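Local coordinates for protein putative peptidase M23 (Pseudomonas aeruginosa PAO1, PDB 2HSI) that binds a zinc ion and probably acts as a metalloendopeptidase of the M23 family, at residues Ala72-Pro77 / Ser265-Arg270; Pro84-Val89 / Glu97-Val102; Glu131-Glu136 / Gly205-Asn210; Gly147-Leu152 / Gln220-Met225. One frame throughout, in Å; residues are numbered along the deposited sequence. Where two conformers were deposited one is given.

Contact 1: residues Ala72-Pro77 / Ser265-Arg270; sequences AVVGIP and SLNDAR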
loop_
_atom_site.group_PDB
_atom_site.type_symbol
_atom_site.label_atom_id
_atom_site.label_comp_id
_atom_site.label_asym_id
_atom_site.label_seq_id
_atom_site.Cartn_x
_atom_site.Cartn_y
_atom_site.Cartn_z
ATOM N N ALA A 72 -8.073 2.109 13.328
ATOM C CA ALA A 72 -7.258 2.614 12.218
ATOM C C ALA A 72 -6.144 1.615 11.905
ATOM O O ALA A 72 -5.570 0.996 12.811
ATOM C CB ALA A 72 -6.673 3.984 12.553
ATOM N N VAL A 73 -5.843 1.449 10.621
ATOM C CA VAL A 73 -4.759 0.578 10.171
ATOM C C VAL A 73 -3.760 1.529 9.529
ATOM O O VAL A 73 -3.997 2.034 8.425
ATOM C CB VAL A 73 -5.263 -0.515 9.177
ATOM C CG1 VAL A 73 -4.115 -1.363 8.645
ATOM C CG2 VAL A 73 -6.289 -1.421 9.853
ATOM N N VAL A 74 -2.677 1.799 10.260
ATOM C CA VAL A 74 -1.830 2.974 10.028
ATOM C C VAL A 74 -0.483 2.547 9.463
ATOM O O VAL A 74 0.207 1.724 10.065
ATOM C CB VAL A 74 -1.578 3.775 11.355
ATOM C CG1 VAL A 74 -0.835 5.090 11.087
ATOM C CG2 VAL A 74 -2.880 4.060 12.105
ATOM N N GLY A 75 -0.115 3.109 8.313
ATOM C CA GLY A 75 1.203 2.865 7.727
ATOM C C GLY A 75 2.250 3.748 8.390
ATOM O O GLY A 75 2.041 4.952 8.535
ATOM N N ILE A 76 3.369 3.144 8.799
ATOM C CA ILE A 76 4.456 3.874 9.464
ATOM C C ILE A 76 5.641 4.031 8.509
ATOM O O ILE A 76 6.263 3.040 8.130
ATOM C CB ILE A 76 4.935 3.157 10.756
ATOM C CG1 ILE A 76 3.751 2.718 11.631
ATOM C CG2 ILE A 76 5.925 4.032 11.532
ATOM C CD1 ILE A 76 2.845 3.844 12.116
ATOM N N PRO A 77 5.953 5.279 8.105
ATOM C CA PRO A 77 7.102 5.442 7.190
ATOM C C PRO A 77 8.409 4.864 7.744
ATOM O O PRO A 77 8.615 4.838 8.965
ATOM C CB PRO A 77 7.210 6.953 7.031
ATOM C CG PRO A 77 5.838 7.470 7.339
ATOM C CD PRO A 77 5.295 6.569 8.390
ATOM N N SER A 265 1.171 0.787 0.024
ATOM C CA SER A 265 1.112 2.063 0.705
ATOM C C SER A 265 -0.146 2.147 1.570
ATOM O O SER A 265 -1.199 1.603 1.222
ATOM C CB SER A 265 1.161 3.197 -0.316
ATOM O OG SER A 265 1.292 4.484 0.280
ATOM N N LEU A 266 -0.007 2.827 2.701
ATOM C CA LEU A 266 -1.118 3.177 3.587
ATOM C C LEU A 266 -0.837 4.586 4.058
ATOM O O LEU A 266 0.288 4.884 4.469
ATOM C CB LEU A 266 -1.167 2.259 4.814
ATOM C CG LEU A 266 -1.787 0.862 4.727
ATOM C CD1 LEU A 266 -1.321 0.034 5.919
ATOM C CD2 LEU A 266 -3.307 0.942 4.702
ATOM N N ASN A 267 -1.851 5.445 4.001
ATOM C CA ASN A 267 -1.734 6.868 4.367
ATOM C C ASN A 267 -0.461 7.547 3.856
ATOM O O ASN A 267 0.227 8.237 4.608
ATOM C CB ASN A 267 -1.935 7.120 5.884
ATOM C CG ASN A 267 -1.082 6.218 6.773
ATOM O OD1 ASN A 267 -1.521 5.145 7.178
ATOM N ND2 ASN A 267 0.154 6.633 7.047
ATOM N N ASP A 268 -0.158 7.324 2.573
ATOM C CA ASP A 268 1.055 7.847 1.925
ATOM C C ASP A 268 2.364 7.433 2.620
ATOM O O ASP A 268 3.323 8.219 2.702
ATOM C CB ASP A 268 0.968 9.366 1.728
ATOM C CG ASP A 268 2.002 9.906 0.737
ATOM O OD1 ASP A 268 2.410 9.169 -0.185
ATOM O OD2 ASP A 268 2.398 11.083 0.894
ATOM N N ALA A 269 2.388 6.198 3.125
ATOM C CA ALA A 269 3.586 5.608 3.686
ATOM C C ALA A 269 3.792 4.231 3.070
ATOM O O ALA A 269 2.921 3.355 3.195
ATOM C CB ALA A 269 3.467 5.505 5.201
ATOM N N ARG A 270 4.927 4.040 2.393
ATOM C CA ARG A 270 5.298 2.708 1.897
ATOM C C ARG A 270 5.676 1.798 3.050
ATOM O O ARG A 270 6.534 2.128 3.883
ATOM C CB ARG A 270 6.435 2.747 0.861
ATOM C CG ARG A 270 5.973 2.819 -0.596
ATOM C CD ARG A 270 5.937 4.246 -1.088
ATOM N NE ARG A 270 4.675 4.871 -0.765
ATOM C CZ ARG A 270 4.485 6.172 -0.567
ATOM N NH1 ARG A 270 5.474 7.052 -0.643
ATOM N NH2 ARG A 270 3.277 6.596 -0.283
HETATM O O HOH W 1 -3.905 4.045 6.549
#
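G75, at the end of strand 70-75, lies against L266, their CA atoms 4.8 Å apart, and the chain then carries P77 past A269. Segment 265-270 is a tight β-hairpin: N267 and D268, both with left-handed helical backbone angles, form the turn, and paired backbone bonds between L266 and A269 close it. The amide of N267 does for G75 what a neighbouring strand would do. Its OD1 accepts the G75 N-H at 2.7 Å, in the carbonyl plane and on a lone pair, while ND2 donates a nearly straight bond (175°) to G75 O at 2.9 Å. Water 1 donates to both V73 O and N267 OD1, giving that oxygen a second donor. Around this polar pair the packing is apolar. CB of L266 lies 3.8 Å from G75 N, its CD1 reaches V73 CG1, and CB of A269 touches P77 CG at 3.7 Å. Behind the turn, R270 NH2 bonds to S265 OG and forms a salt bridge with D268, whose OD2 also pairs with K58 and R142. Gripped at both ends, the N267 amide is fixed in rotation, and a buried polar clamp joins the N-terminal sheet to a hairpin of the zinc-binding peptidase domain.

Contact 2: residues Pro84-Val89 / Glu97-Val102; sequences PQKLEV and EERFSV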
loop_
_atom_site.group_PDB
_atom_site.type_symbol
_atom_site.label_atom_id
_atom_site.label_comp_id
_atom_site.label_asym_id
_atom_site.label_seq_id
_atom_site.Cartn_x
_atom_site.Cartn_y
_atom_site.Cartn_z
ATOM N N PRO A 84 6.588 7.313 20.922
ATOM C CA PRO A 84 5.145 7.556 20.931
ATOM C C PRO A 84 4.727 8.334 19.691
ATOM O O PRO A 84 5.491 9.180 19.204
ATOM C CB PRO A 84 4.930 8.431 22.174
ATOM C CG PRO A 84 6.206 8.377 22.949
ATOM C CD PRO A 84 7.287 8.083 21.972
ATOM N N GLN A 85 3.525 8.037 19.190
ATOM C CA GLN A 85 2.952 8.707 18.009
ATOM C C GLN A 85 1.518 9.103 18.316
ATOM O O GLN A 85 0.916 8.543 19.225
ATOM C CB GLN A 85 2.916 7.772 16.801
ATOM C CG GLN A 85 4.159 6.958 16.580
ATOM C CD GLN A 85 5.252 7.754 15.955
ATOM O OE1 GLN A 85 5.000 8.593 15.084
ATOM N NE2 GLN A 85 6.488 7.505 16.386
ATOM N N LYS A 86 0.982 10.051 17.555
ATOM C CA LYS A 86 -0.370 10.572 17.767
ATOM C C LYS A 86 -1.204 10.352 16.502
ATOM O O LYS A 86 -0.717 10.547 15.396
ATOM C CB LYS A 86 -0.337 12.075 18.097
ATOM C CG LYS A 86 0.387 12.429 19.391
ATOM C CD LYS A 86 0.583 13.930 19.547
ATOM C CE LYS A 86 1.438 14.244 20.774
ATOM N NZ LYS A 86 1.625 15.713 20.945
ATOM N N LEU A 87 -2.450 9.934 16.688
ATOM C CA LEU A 87 -3.427 9.852 15.615
ATOM C C LEU A 87 -4.534 10.843 15.937
ATOM O O LEU A 87 -5.046 10.849 17.054
ATOM C CB LEU A 87 -3.965 8.424 15.553
ATOM C CG LEU A 87 -4.798 7.905 14.392
ATOM C CD1 LEU A 87 -4.005 7.854 13.079
ATOM C CD2 LEU A 87 -5.237 6.516 14.769
ATOM N N GLU A 88 -4.867 11.712 14.986
ATOM C CA GLU A 88 -5.992 12.621 15.141
ATOM C C GLU A 88 -7.278 11.906 14.696
ATOM O O GLU A 88 -7.363 11.404 13.575
ATOM C CB GLU A 88 -5.787 13.892 14.315
ATOM C CG GLU A 88 -4.599 14.736 14.735
ATOM C CD GLU A 88 -4.429 15.968 13.871
ATOM O OE1 GLU A 88 -4.093 15.814 12.676
ATOM O OE2 GLU A 88 -4.636 17.090 14.384
ATOM N N VAL A 89 -8.265 11.841 15.584
ATOM C CA VAL A 89 -9.530 11.182 15.261
ATOM C C VAL A 89 -10.604 12.252 15.187
ATOM O O VAL A 89 -10.697 13.127 16.062
ATOM C CB VAL A 89 -9.918 10.089 16.307
ATOM C CG1 VAL A 89 -11.128 9.278 15.842
ATOM C CG2 VAL A 89 -8.740 9.168 16.580
ATOM N N GLU A 97 -7.488 12.756 20.181
ATOM C CA GLU A 97 -6.238 12.173 19.728
ATOM C C GLU A 97 -6.029 10.849 20.407
ATOM O O GLU A 97 -6.349 10.688 21.588
ATOM C CB GLU A 97 -5.060 13.070 20.072
ATOM C CG GLU A 97 -4.931 14.292 19.213
ATOM C CD GLU A 97 -3.604 14.988 19.421
ATOM O OE1 GLU A 97 -2.903 14.673 20.412
ATOM O OE2 GLU A 97 -3.267 15.854 18.592
ATOM N N GLU A 98 -5.490 9.896 19.662
ATOM C CA GLU A 98 -5.191 8.591 20.223
ATOM C C GLU A 98 -3.730 8.268 20.004
ATOM O O GLU A 98 -3.242 8.296 18.876
ATOM C CB GLU A 98 -6.087 7.515 19.613
ATOM C CG GLU A 98 -7.595 7.717 19.859
ATOM C CD GLU A 98 -7.992 7.860 21.332
ATOM O OE1 GLU A 98 -7.458 7.153 22.213
ATOM O OE2 GLU A 98 -8.875 8.679 21.604
ATOM N N ARG A 99 -3.032 7.978 21.092
ATOM C CA ARG A 99 -1.616 7.659 20.999
ATOM C C ARG A 99 -1.346 6.187 20.736
ATOM O O ARG A 99 -2.118 5.312 21.128
ATOM C CB ARG A 99 -0.854 8.140 22.244
ATOM C CG ARG A 99 -0.763 9.634 22.301
ATOM C CD ARG A 99 0.276 10.103 23.277
ATOM N NE ARG A 99 0.109 11.517 23.571
ATOM C CZ ARG A 99 0.996 12.258 24.226
ATOM N NH1 ARG A 99 2.121 11.718 24.668
ATOM N NH2 ARG A 99 0.756 13.546 24.434
ATOM N N PHE A 100 -0.242 5.934 20.048
ATOM C CA PHE A 100 0.239 4.589 19.855
ATOM C C PHE A 100 1.769 4.631 19.878
ATOM O O PHE A 100 2.347 5.700 19.958
ATOM C CB PHE A 100 -0.337 3.954 18.580
ATOM C CG PHE A 100 0.078 4.632 17.291
ATOM C CD1 PHE A 100 1.112 4.112 16.530
ATOM C CD2 PHE A 100 -0.605 5.752 16.815
ATOM C CE1 PHE A 100 1.479 4.716 15.322
ATOM C CE2 PHE A 100 -0.245 6.364 15.616
ATOM C CZ PHE A 100 0.801 5.836 14.865
ATOM N N SER A 101 2.413 3.477 19.831
ATOM C CA SER A 101 3.869 3.442 19.932
ATOM C C SER A 101 4.472 2.753 18.725
ATOM O O SER A 101 3.933 1.762 18.226
ATOM C CB SER A 101 4.297 2.736 21.223
ATOM O OG SER A 101 3.796 3.427 22.357
ATOM N N VAL A 102 5.586 3.296 18.252
ATOM C CA VAL A 102 6.382 2.642 17.224
ATOM C C VAL A 102 7.639 2.080 17.908
ATOM O O VAL A 102 8.401 2.825 18.539
ATOM C CB VAL A 102 6.706 3.607 16.057
ATOM C CG1 VAL A 102 7.733 3.017 15.105
ATOM C CG2 VAL A 102 5.425 3.954 15.276
HETATM O O HOH W 2 -1.062 16.313 21.802
#
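Q85 and F100 face each other as a hydrogen-bonded pair of an antiparallel β-hairpin, each giving its N-H to the carbonyl of the other: Q85 N to F100 O at 2.7 Å and F100 N to Q85 O at 3.0 Å. Two residues on, L87 and E98 repeat the exchange, so four backbone donors and four acceptors are satisfied within the ladder. CA-H...O contacts supplement it, with R99 CA 3.2 Å from Q85 O and E97 CA equally near L87 O. On the Q85 and F100 side the polar ends find partners beyond the two strands: Q85 OE1 bonds to Y55 OH, Q85 NE2 to G83 O, and E98 OE2 to H96 ND1. The stem of Q85 is apolar in use. Its CB lies over one face of the F100 ring, 3.6 Å from the centroid in a CH-pi contact. CG, set anti to the carbonyl carbon (chi1 -44°), comes to 3.5 Å from V102 CG2, and the bend at chi2 turns CD past the same methyl. On the opposite side K86 and R99 lie side by side, CE of K86 over a face of the guanidinium. Their like charges stand 4.2 Å apart at K86 NZ and R99 NH2. Water 2 accepts from K86 NZ and donates to E97 OE1, bridging the two charged groups, whose NZ and OE1 stand 4.7 Å apart. Within the six-stranded N-terminal sheet, strand 96-102 is outermost and strand 83-90 pairs on its other edge with strand 52-55, E88 bonding to F54 through the backbone, while L87 and F100 pack on V42 of strand 39-43.

Contact 3: residues Glu131-Glu136 / Gly205-Asn210; sequences ERELAE and GDYFFN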
loop_
_atom_site.group_PDB
_atom_site.type_symbol
_atom_site.label_atom_id
_atom_site.label_comp_id
_atom_site.label_asym_id
_atom_site.label_seq_id
_atom_site.Cartn_x
_atom_site.Cartn_y
_atom_site.Cartn_z
ATOM N N GLU A 131 10.512 14.657 -13.367
ATOM C CA GLU A 131 9.806 15.476 -12.383
ATOM C C GLU A 131 8.293 15.249 -12.462
ATOM O O GLU A 131 7.638 15.068 -11.435
ATOM C CB GLU A 131 10.149 16.960 -12.572
ATOM C CG GLU A 131 9.554 17.898 -11.521
ATOM C CD GLU A 131 10.085 19.327 -11.605
ATOM O OE1 GLU A 131 10.154 19.987 -10.546
ATOM O OE2 GLU A 131 10.428 19.794 -12.714
ATOM N N ARG A 132 7.765 15.244 -13.685
ATOM C CA ARG A 132 6.352 15.011 -13.948
ATOM C C ARG A 132 5.914 13.598 -13.531
ATOM O O ARG A 132 4.864 13.438 -12.909
ATOM C CB ARG A 132 6.062 15.251 -15.430
ATOM C CG ARG A 132 4.683 15.803 -15.706
ATOM C CD ARG A 132 4.247 15.523 -17.134
ATOM N NE ARG A 132 3.810 14.136 -17.302
ATOM C CZ ARG A 132 4.525 13.175 -17.883
ATOM N NH1 ARG A 132 5.730 13.430 -18.379
ATOM N NH2 ARG A 132 4.031 11.949 -17.969
ATOM N N GLU A 133 6.740 12.599 -13.854
ATOM C CA GLU A 133 6.520 11.187 -13.471
ATOM C C GLU A 133 6.562 10.934 -11.961
ATOM O O GLU A 133 5.764 10.150 -11.435
ATOM C CB GLU A 133 7.523 10.274 -14.185
ATOM C CG GLU A 133 7.396 10.313 -15.718
ATOM C CD GLU A 133 8.381 9.413 -16.431
ATOM O OE1 GLU A 133 9.417 9.039 -15.844
ATOM O OE2 GLU A 133 8.112 9.067 -17.601
ATOM N N LEU A 134 7.496 11.591 -11.273
ATOM C CA LEU A 134 7.523 11.594 -9.812
ATOM C C LEU A 134 6.261 12.231 -9.235
ATOM O O LEU A 134 5.679 11.694 -8.291
ATOM C CB LEU A 134 8.783 12.297 -9.274
ATOM C CG LEU A 134 8.886 12.551 -7.760
ATOM C CD1 LEU A 134 8.956 11.240 -6.964
ATOM C CD2 LEU A 134 10.077 13.459 -7.437
ATOM N N ALA A 135 5.834 13.350 -9.815
ATOM C CA ALA A 135 4.629 14.056 -9.363
ATOM C C ALA A 135 3.346 13.231 -9.514
ATOM O O ALA A 135 2.473 13.272 -8.643
ATOM C CB ALA A 135 4.490 15.383 -10.074
ATOM N N GLU A 136 3.237 12.494 -10.621
ATOM C CA GLU A 136 2.074 11.631 -10.879
ATOM C C GLU A 136 1.987 10.512 -9.854
ATOM O O GLU A 136 0.902 10.211 -9.328
ATOM C CB GLU A 136 2.158 10.999 -12.271
ATOM C CG GLU A 136 1.858 11.941 -13.413
ATOM C CD GLU A 136 2.108 11.304 -14.770
ATOM O OE1 GLU A 136 2.086 10.053 -14.880
ATOM O OE2 GLU A 136 2.327 12.062 -15.731
ATOM N N GLY A 205 1.504 4.158 -16.042
ATOM C CA GLY A 205 2.554 4.949 -16.655
ATOM C C GLY A 205 3.611 4.082 -17.291
ATOM O O GLY A 205 3.661 2.874 -17.073
ATOM N N ASP A 206 4.428 4.716 -18.116
ATOM C CA ASP A 206 5.633 4.091 -18.633
ATOM C C ASP A 206 6.740 5.068 -18.298
ATOM O O ASP A 206 6.996 6.031 -19.026
ATOM C CB ASP A 206 5.547 3.819 -20.138
ATOM C CG ASP A 206 6.527 2.738 -20.603
ATOM O OD1 ASP A 206 7.618 2.586 -20.008
ATOM O OD2 ASP A 206 6.210 2.029 -21.581
ATOM N N TYR A 207 7.374 4.809 -17.165
ATOM C CA TYR A 207 8.257 5.782 -16.538
ATOM C C TYR A 207 9.720 5.491 -16.771
ATOM O O TYR A 207 10.095 4.352 -17.021
ATOM C CB TYR A 207 7.967 5.840 -15.036
ATOM C CG TYR A 207 6.538 6.223 -14.698
ATOM C CD1 TYR A 207 5.884 7.249 -15.385
ATOM C CD2 TYR A 207 5.850 5.574 -13.676
ATOM C CE1 TYR A 207 4.581 7.618 -15.073
ATOM C CE2 TYR A 207 4.547 5.927 -13.363
ATOM C CZ TYR A 207 3.923 6.950 -14.053
ATOM O OH TYR A 207 2.631 7.296 -13.733
ATOM N N PHE A 208 10.538 6.538 -16.682
ATOM C CA PHE A 208 11.978 6.433 -16.908
ATOM C C PHE A 208 12.658 5.403 -15.998
ATOM O O PHE A 208 13.412 4.558 -16.477
ATOM C CB PHE A 208 12.650 7.808 -16.761
ATOM C CG PHE A 208 14.120 7.796 -17.086
ATOM C CD1 PHE A 208 14.550 7.985 -18.393
ATOM C CD2 PHE A 208 15.074 7.573 -16.088
ATOM C CE1 PHE A 208 15.911 7.960 -18.708
ATOM C CE2 PHE A 208 16.433 7.540 -16.390
ATOM C CZ PHE A 208 16.853 7.737 -17.700
ATOM N N PHE A 209 12.398 5.481 -14.692
ATOM C CA PHE A 209 13.004 4.565 -13.721
ATOM C C PHE A 209 12.188 3.287 -13.516
ATOM O O PHE A 209 12.724 2.174 -13.594
ATOM C CB PHE A 209 13.224 5.270 -12.376
ATOM C CG PHE A 209 14.224 6.394 -12.438
ATOM C CD1 PHE A 209 15.577 6.127 -12.596
ATOM C CD2 PHE A 209 13.811 7.719 -12.334
ATOM C CE1 PHE A 209 16.513 7.168 -12.662
ATOM C CE2 PHE A 209 14.736 8.768 -12.394
ATOM C CZ PHE A 209 16.087 8.489 -12.562
ATOM N N ASN A 210 10.894 3.459 -13.264
ATOM C CA ASN A 210 10.013 2.354 -12.883
ATOM C C ASN A 210 9.450 1.529 -14.037
ATOM O O ASN A 210 8.865 0.482 -13.799
ATOM C CB ASN A 210 8.864 2.873 -11.999
ATOM C CG ASN A 210 9.324 3.252 -10.596
ATOM O OD1 ASN A 210 10.392 2.827 -10.148
ATOM N ND2 ASN A 210 8.510 4.042 -9.891
HETATM O O HOH W 3 10.843 8.043 -13.847
#
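E133 reaches from helix 127-141 to F208, its OE1 accepting the F208 backbone N-H at 2.9 Å in an almost straight bond (174°) on the syn side of the carboxylate. The same oxygen takes a short bond, 2.6 Å, from water 3, which in turn accepts from F209 N; the other oxygen, OE2, forms a salt bridge with R129. One helical turn on, E136 receives the Y207 hydroxyl: OH donates to OE1 at 3.0 Å, nearly along the carboxylate C-O axis. R132 NH2 holds the second oxygen, E136 OE2, in a salt bridge of 2.8 Å. Both acids reach the Y207 ring from the helix side. The E133 stem lies antiparallel to the tyrosine side chain, CG 3.4 Å from CD1; chi2 near 180° extends the chain and carries CD on toward F208 N, while E136 OE1 stands at the ring edge. G205 CA covers one face of the ring, 3.5 Å above its plane. Farther out, CD2 of F208 sits over the centre of the F209 ring, and both phenylalanines touch I130 and R254. The strand end is thus tied to the helix by carboxylates that are each shared with an arginine, R129 or R132. These positive charges probably offset the burial of E133 and keep both acids ionised, ready to accept from the F208 amide and the Y207 hydroxyl.

Contact 4: residues Gly147-Leu152 / Gln220-Met225; sequences GLPSNL and QGFISM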
loop_
_atom_site.group_PDB
_atom_site.type_symbol
_atom_site.label_atom_id
_atom_site.label_comp_id
_atom_site.label_asym_id
_atom_site.label_seq_id
_atom_site.Cartn_x
_atom_site.Cartn_y
_atom_site.Cartn_z
ATOM N N GLY A 147 -14.097 3.996 -0.142
ATOM C CA GLY A 147 -14.468 2.595 0.010
ATOM C C GLY A 147 -13.590 1.751 0.919
ATOM O O GLY A 147 -12.399 2.018 1.102
ATOM N N LEU A 148 -14.195 0.713 1.477
ATOM C CA LEU A 148 -13.503 -0.237 2.339
ATOM C C LEU A 148 -12.855 -1.318 1.480
ATOM O O LEU A 148 -13.495 -1.845 0.560
ATOM C CB LEU A 148 -14.486 -0.872 3.340
ATOM C CG LEU A 148 -15.187 0.039 4.372
ATOM C CD1 LEU A 148 -16.455 -0.611 4.928
ATOM C CD2 LEU A 148 -14.263 0.445 5.511
ATOM N N PRO A 149 -11.581 -1.649 1.773
ATOM C CA PRO A 149 -10.878 -2.757 1.155
ATOM C C PRO A 149 -11.633 -4.083 1.244
ATOM O O PRO A 149 -12.265 -4.402 2.274
ATOM C CB PRO A 149 -9.582 -2.836 1.955
ATOM C CG PRO A 149 -9.342 -1.427 2.359
ATOM C CD PRO A 149 -10.714 -0.946 2.731
ATOM N N SER A 150 -11.561 -4.836 0.154
ATOM C CA SER A 150 -12.204 -6.153 0.061
ATOM C C SER A 150 -11.598 -7.143 1.052
ATOM O O SER A 150 -12.307 -7.954 1.647
ATOM C CB SER A 150 -12.116 -6.696 -1.372
ATOM O OG SER A 150 -10.819 -7.219 -1.674
ATOM N N ASN A 151 -10.282 -7.055 1.228
ATOM C CA ASN A 151 -9.543 -7.885 2.178
ATOM C C ASN A 151 -8.299 -7.159 2.636
ATOM O O ASN A 151 -7.642 -6.477 1.835
ATOM C CB ASN A 151 -9.166 -9.246 1.566
ATOM C CG ASN A 151 -8.586 -9.128 0.161
ATOM O OD1 ASN A 151 -9.245 -8.636 -0.758
ATOM N ND2 ASN A 151 -7.370 -9.607 -0.021
ATOM N N LEU A 152 -7.980 -7.286 3.922
ATOM C CA LEU A 152 -6.789 -6.640 4.461
ATOM C C LEU A 152 -5.605 -7.581 4.435
ATOM O O LEU A 152 -4.466 -7.142 4.274
ATOM C CB LEU A 152 -7.025 -6.105 5.875
ATOM C CG LEU A 152 -8.099 -5.040 6.110
ATOM C CD1 LEU A 152 -8.110 -4.671 7.595
ATOM C CD2 LEU A 152 -7.897 -3.805 5.248
ATOM N N GLN A 220 -9.401 3.945 0.631
ATOM C CA GLN A 220 -8.939 4.676 1.828
ATOM C C GLN A 220 -7.416 4.669 1.995
ATOM O O GLN A 220 -6.889 4.371 3.069
ATOM C CB GLN A 220 -9.654 4.193 3.107
ATOM C CG GLN A 220 -11.154 4.483 3.128
ATOM C CD GLN A 220 -11.780 4.324 4.500
ATOM O OE1 GLN A 220 -11.137 4.526 5.530
ATOM N NE2 GLN A 220 -13.064 3.990 4.515
ATOM N N GLY A 221 -6.739 4.992 0.904
ATOM C CA GLY A 221 -5.289 5.119 0.877
ATOM C C GLY A 221 -4.494 3.830 0.830
ATOM O O GLY A 221 -3.265 3.872 0.744
ATOM N N PHE A 222 -5.189 2.692 0.908
ATOM C CA PHE A 222 -4.572 1.371 0.867
ATOM C C PHE A 222 -4.341 1.049 -0.598
ATOM O O PHE A 222 -5.286 0.784 -1.334
ATOM C CB PHE A 222 -5.517 0.346 1.502
ATOM C CG PHE A 222 -4.937 -1.036 1.685
ATOM C CD1 PHE A 222 -3.578 -1.240 1.904
ATOM C CD2 PHE A 222 -5.792 -2.149 1.718
ATOM C CE1 PHE A 222 -3.074 -2.521 2.115
ATOM C CE2 PHE A 222 -5.300 -3.434 1.924
ATOM C CZ PHE A 222 -3.943 -3.623 2.126
ATOM N N ILE A 223 -3.081 1.096 -1.019
ATOM C CA ILE A 223 -2.740 1.105 -2.456
ATOM C C ILE A 223 -1.610 0.113 -2.774
ATOM O O ILE A 223 -0.579 0.092 -2.080
ATOM C CB ILE A 223 -2.373 2.559 -2.913
ATOM C CG1 ILE A 223 -3.629 3.464 -2.919
ATOM C CG2 ILE A 223 -1.659 2.587 -4.307
ATOM C CD1 ILE A 223 -3.353 4.952 -2.931
ATOM N N SER A 224 -1.802 -0.708 -3.812
ATOM C CA SER A 224 -0.708 -1.509 -4.376
ATOM C C SER A 224 -0.145 -0.840 -5.626
ATOM O O SER A 224 -0.889 -0.305 -6.450
ATOM C CB SER A 224 -1.157 -2.927 -4.730
ATOM O OG SER A 224 -1.368 -3.708 -3.564
ATOM N N MET A 225 1.174 -0.877 -5.755
ATOM C CA MET A 225 1.842 -0.413 -6.964
ATOM C C MET A 225 2.702 -1.553 -7.492
ATOM O O MET A 225 3.313 -2.295 -6.707
ATOM C CB MET A 225 2.674 0.844 -6.677
ATOM C CG MET A 225 3.482 1.400 -7.871
ATOM S SD MET A 225 5.048 0.530 -8.149
ATOM C CE MET A 225 6.159 1.922 -8.390
#
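The F222 ring meets loop 147-152 with its edge. CB and CG of P149 approach CD2, CG at 3.7 Å, and the carbonyl oxygen of N151 lies in the ring plane 3.8 Å from CE2. L152 closes in on the same end of the ring, CD2 4.2 Å from CE2 of F222. The rings of H218 and F276 also meet F222, their planes tilted about 60° and 35° from it, and V264 and L266 of the adjacent strand add aliphatic cover. With CG anti to the backbone N (chi1 -173°), the ring is carried from the F222 backbone toward the loop. The second flat group, the amide of Q220, is satisfied outside the pair: OE1 accepts from V62 N and NE2 donates to P146 O. Its chain runs beside L148, pointing the same way, with NE2 3.9 Å from CD2 of L148, and its CG comes to 3.4 Å from G147 O. Q220 and G221 have the backbone angles of a type I' turn, joining strands 213-219 and 222-229, and L61 of strand 58-64 touches P149, L152 and Q220 alike. The two segments share no hydrogen bond, and the direct contact is van der Waals, around the F222 edge and along the Q220 chain. N151 O is buried there without a polar partner in the model; the slightly positive rim of F222 may offer it weak compensation, while the loop draws its polar ties from elsewhere, N151 ND2 bonding to P196 O.

Contacts 1 and 4 lie near the middle of the chain; contacts 2 and 3 lie farther out, their centres about 33 Å apart. Contact 1 is the buried one; contact 4 is largely a surface contact, and 2 and 3 are partly buried. Contacts 1 and 2 share the N-terminal sheet and touch where I76 CD1 packs on F100 CE1 at 3.6 Å. Contacts 1 and 4 use neighbouring strands of the peptidase sheet, S265 N lying 2.8 Å from I223 O, a probable hydrogen bond. Contact 3 meets contact 4 through N210 and M225. Chemistry follows place: a neutral amide clamp at the domain junction, a backbone ladder at the sheet edge, carboxylates between helix and strand, and apolar contact under the loop.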